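Local coordinates for cellulosomal scaffoldin (PDB 3ZQW), which probably binds cellulose through this family 3b carbohydrate-binding module, one calcium-containing piece of a larger secreted scaffoldin that also carries a glycoside hydrolase family 9 domain, at residues Cys59-Val64 and Glu105-Phe110. Sequence-based numbering, arbitrary orientation. Where two conformers were deposited one is given.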
loop_
_atom_site.group_PDB
_atom_site.type_symbol
_atom_site.label_atom_id
_atom_site.label_comp_id
_atom_site.label_asym_id
_atom_site.label_seq_id
_atom_site.Cartn_x
_atom_site.Cartn_y
_atom_site.Cartn_z
ATOM N N CYS A 59 -0.673 -5.523 -9.297
ATOM C CA CYS A 59 -1.625 -6.132 -8.379
ATOM C C CYS A 59 -1.897 -7.530 -8.899
ATOM O O CYS A 59 -2.407 -7.697 -10.007
ATOM C CB CYS A 59 -2.913 -5.329 -8.272
ATOM S SG CYS A 59 -4.101 -6.132 -7.158
ATOM N N ASP A 60 -1.494 -8.546 -8.150
ATOM C CA ASP A 60 -1.753 -9.925 -8.555
ATOM C C ASP A 60 -3.151 -10.378 -8.233
ATOM O O ASP A 60 -3.727 -11.181 -8.965
ATOM C CB ASP A 60 -0.722 -10.847 -7.921
ATOM C CG ASP A 60 0.686 -10.523 -8.360
ATOM O OD1 ASP A 60 0.914 -10.248 -9.558
ATOM O OD2 ASP A 60 1.577 -10.533 -7.506
ATOM N N TRP A 61 -3.715 -9.857 -7.156
ATOM C CA TRP A 61 -5.035 -10.291 -6.749
ATOM C C TRP A 61 -5.699 -9.276 -5.837
ATOM O O TRP A 61 -5.092 -8.790 -4.869
ATOM C CB TRP A 61 -4.960 -11.657 -6.052
ATOM C CG TRP A 61 -6.255 -12.013 -5.414
ATOM C CD1 TRP A 61 -7.428 -12.342 -6.037
ATOM C CD2 TRP A 61 -6.521 -12.048 -4.016
ATOM N NE1 TRP A 61 -8.404 -12.575 -5.106
ATOM C CE2 TRP A 61 -7.872 -12.402 -3.853
ATOM C CE3 TRP A 61 -5.742 -11.811 -2.878
ATOM C CZ2 TRP A 61 -8.465 -12.519 -2.595
ATOM C CZ3 TRP A 61 -6.327 -11.934 -1.636
ATOM C CH2 TRP A 61 -7.672 -12.279 -1.502
ATOM N N SER A 62 -6.964 -8.992 -6.149
ATOM C CA SER A 62 -7.865 -8.330 -5.236
ATOM C C SER A 62 -9.268 -8.751 -5.624
ATOM O O SER A 62 -9.554 -8.870 -6.807
ATOM C CB SER A 62 -7.755 -6.808 -5.341
ATOM O OG SER A 62 -8.652 -6.168 -4.452
ATOM N N PRO A 63 -10.155 -8.945 -4.639
ATOM C CA PRO A 63 -11.540 -9.255 -4.996
ATOM C C PRO A 63 -12.204 -8.215 -5.903
ATOM O O PRO A 63 -13.166 -8.536 -6.587
ATOM C CB PRO A 63 -12.234 -9.318 -3.630
ATOM C CG PRO A 63 -11.183 -9.627 -2.663
ATOM C CD PRO A 63 -9.939 -8.993 -3.184
ATOM N N VAL A 64 -11.721 -6.982 -5.896
ATOM C CA VAL A 64 -12.332 -5.969 -6.762
ATOM C C VAL A 64 -11.864 -6.058 -8.209
ATOM O O VAL A 64 -12.350 -5.309 -9.043
ATOM C CB VAL A 64 -12.117 -4.549 -6.222
ATOM C CG1 VAL A 64 -12.621 -4.462 -4.808
ATOM C CG2 VAL A 64 -10.653 -4.155 -6.361
ATOM N N GLU A 105 -8.828 -7.718 0.310
ATOM C CA GLU A 105 -7.377 -7.768 0.246
ATOM C C GLU A 105 -6.898 -7.108 -1.036
ATOM O O GLU A 105 -7.580 -7.151 -2.057
ATOM C CB GLU A 105 -6.889 -9.221 0.291
ATOM C CG GLU A 105 -7.204 -9.905 1.634
ATOM C CD GLU A 105 -6.586 -11.289 1.828
ATOM O OE1 GLU A 105 -5.380 -11.481 1.573
ATOM O OE2 GLU A 105 -7.330 -12.188 2.297
ATOM N N VAL A 106 -5.694 -6.548 -0.973
ATOM C CA VAL A 106 -5.002 -6.023 -2.127
ATOM C C VAL A 106 -3.568 -6.552 -2.055
ATOM O O VAL A 106 -2.818 -6.182 -1.167
ATOM C CB VAL A 106 -5.008 -4.499 -2.120
ATOM C CG1 VAL A 106 -4.282 -3.977 -3.320
ATOM C CG2 VAL A 106 -6.452 -3.972 -2.068
ATOM N N GLN A 107 -3.227 -7.453 -2.979
ATOM C CA GLN A 107 -1.953 -8.168 -2.942
ATOM C C GLN A 107 -1.157 -7.821 -4.181
ATOM O O GLN A 107 -1.619 -8.026 -5.296
ATOM C CB GLN A 107 -2.224 -9.669 -2.888
ATOM C CG GLN A 107 -0.986 -10.516 -2.944
ATOM C CD GLN A 107 -1.309 -11.955 -2.594
ATOM O OE1 GLN A 107 -2.016 -12.204 -1.624
ATOM N NE2 GLN A 107 -0.818 -12.902 -3.381
ATOM N N GLY A 108 0.045 -7.329 -4.017
ATOM C CA GLY A 108 0.841 -7.056 -5.193
ATOM C C GLY A 108 2.302 -7.012 -4.879
ATOM O O GLY A 108 2.756 -7.410 -3.812
ATOM N N ARG A 109 3.040 -6.577 -5.890
ATOM C CA ARG A 109 4.486 -6.630 -5.913
ATOM C C ARG A 109 4.990 -5.434 -6.675
ATOM O O ARG A 109 4.322 -4.946 -7.580
ATOM C CB ARG A 109 5.036 -7.892 -6.680
ATOM C CG ARG A 109 4.684 -9.221 -6.054
ATOM C CD ARG A 109 5.066 -10.326 -7.032
ATOM N NE ARG A 109 4.229 -10.269 -8.219
ATOM C CZ ARG A 109 4.593 -9.899 -9.445
ATOM N NH1 ARG A 109 5.863 -9.649 -9.762
ATOM N NH2 ARG A 109 3.657 -9.784 -10.372
ATOM N N PHE A 110 6.212 -5.024 -6.377
ATOM C CA PHE A 110 6.899 -4.101 -7.237
ATOM C C PHE A 110 8.364 -4.431 -7.330
ATOM O O PHE A 110 8.943 -5.073 -6.453
ATOM C CB PHE A 110 6.628 -2.637 -6.878
ATOM C CG PHE A 110 7.069 -2.146 -5.510
ATOM C CD1 PHE A 110 6.223 -2.193 -4.425
ATOM C CD2 PHE A 110 8.296 -1.539 -5.360
ATOM C CE1 PHE A 110 6.584 -1.627 -3.209
ATOM C CE2 PHE A 110 8.659 -0.963 -4.154
ATOM C CZ PHE A 110 7.815 -0.994 -3.089
HETATM O O HOH W 1 1.221 -11.982 -5.249
#
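Gln107 faces two consecutive residues, Asp60 and Trp61, where strand 55-61 ends, which identifies a classic beta bulge. Gln107 O receives Asp60 N at 2.9 Å and, more weakly, Trp61 N at 3.3 Å, while Gln107 N donates to Trp61 O over 3.0 Å. The bulge lies on an outermost strand of one sheet in the module's beta sandwich, paired antiparallel with strand 103-112.

Asp60 can be followed outward from this point. Its CB stays near Gln107 O, and chi1 of -61° sets CG anti to the carbonyl carbon, which turns the carboxylate toward Arg109. The carboxylate meets the guanidinium side-on, nearly coplanar with it: Asp60 OD1 takes Arg109 NH2 at 2.9 Å and Asp60 OD2 takes Arg109 NE at 2.8 Å, both through syn lone pairs. OD2 also accepts from a water that in turn accepts from Gln107 NE2; the amide's OE1 is bonded to Lys25.

In one of its two conformers, the six-membered ring of Trp61 meets Glu105 at a slant, CZ3 3.4 Å from Glu105 CB. There the carboxylate, bonded to Tyr133 through OE1, stands at the ring's edge, roughly perpendicular to the indole, and Pro63 CD lies over one indole face, displaced toward the rim. Past the strand end, Ser62 OG donates to Glu105 O at 2.8 Å, in the carbonyl plane.

Two bonds, at 175° (NH2 to OD1) and 160° (NE to OD2), in nearly one plane restrict rotation of the Asp60 carboxylate, and the paired charge probably favours its ionised form; the serine hydroxyl continues the cross-chain bonding where regular pairing has stopped.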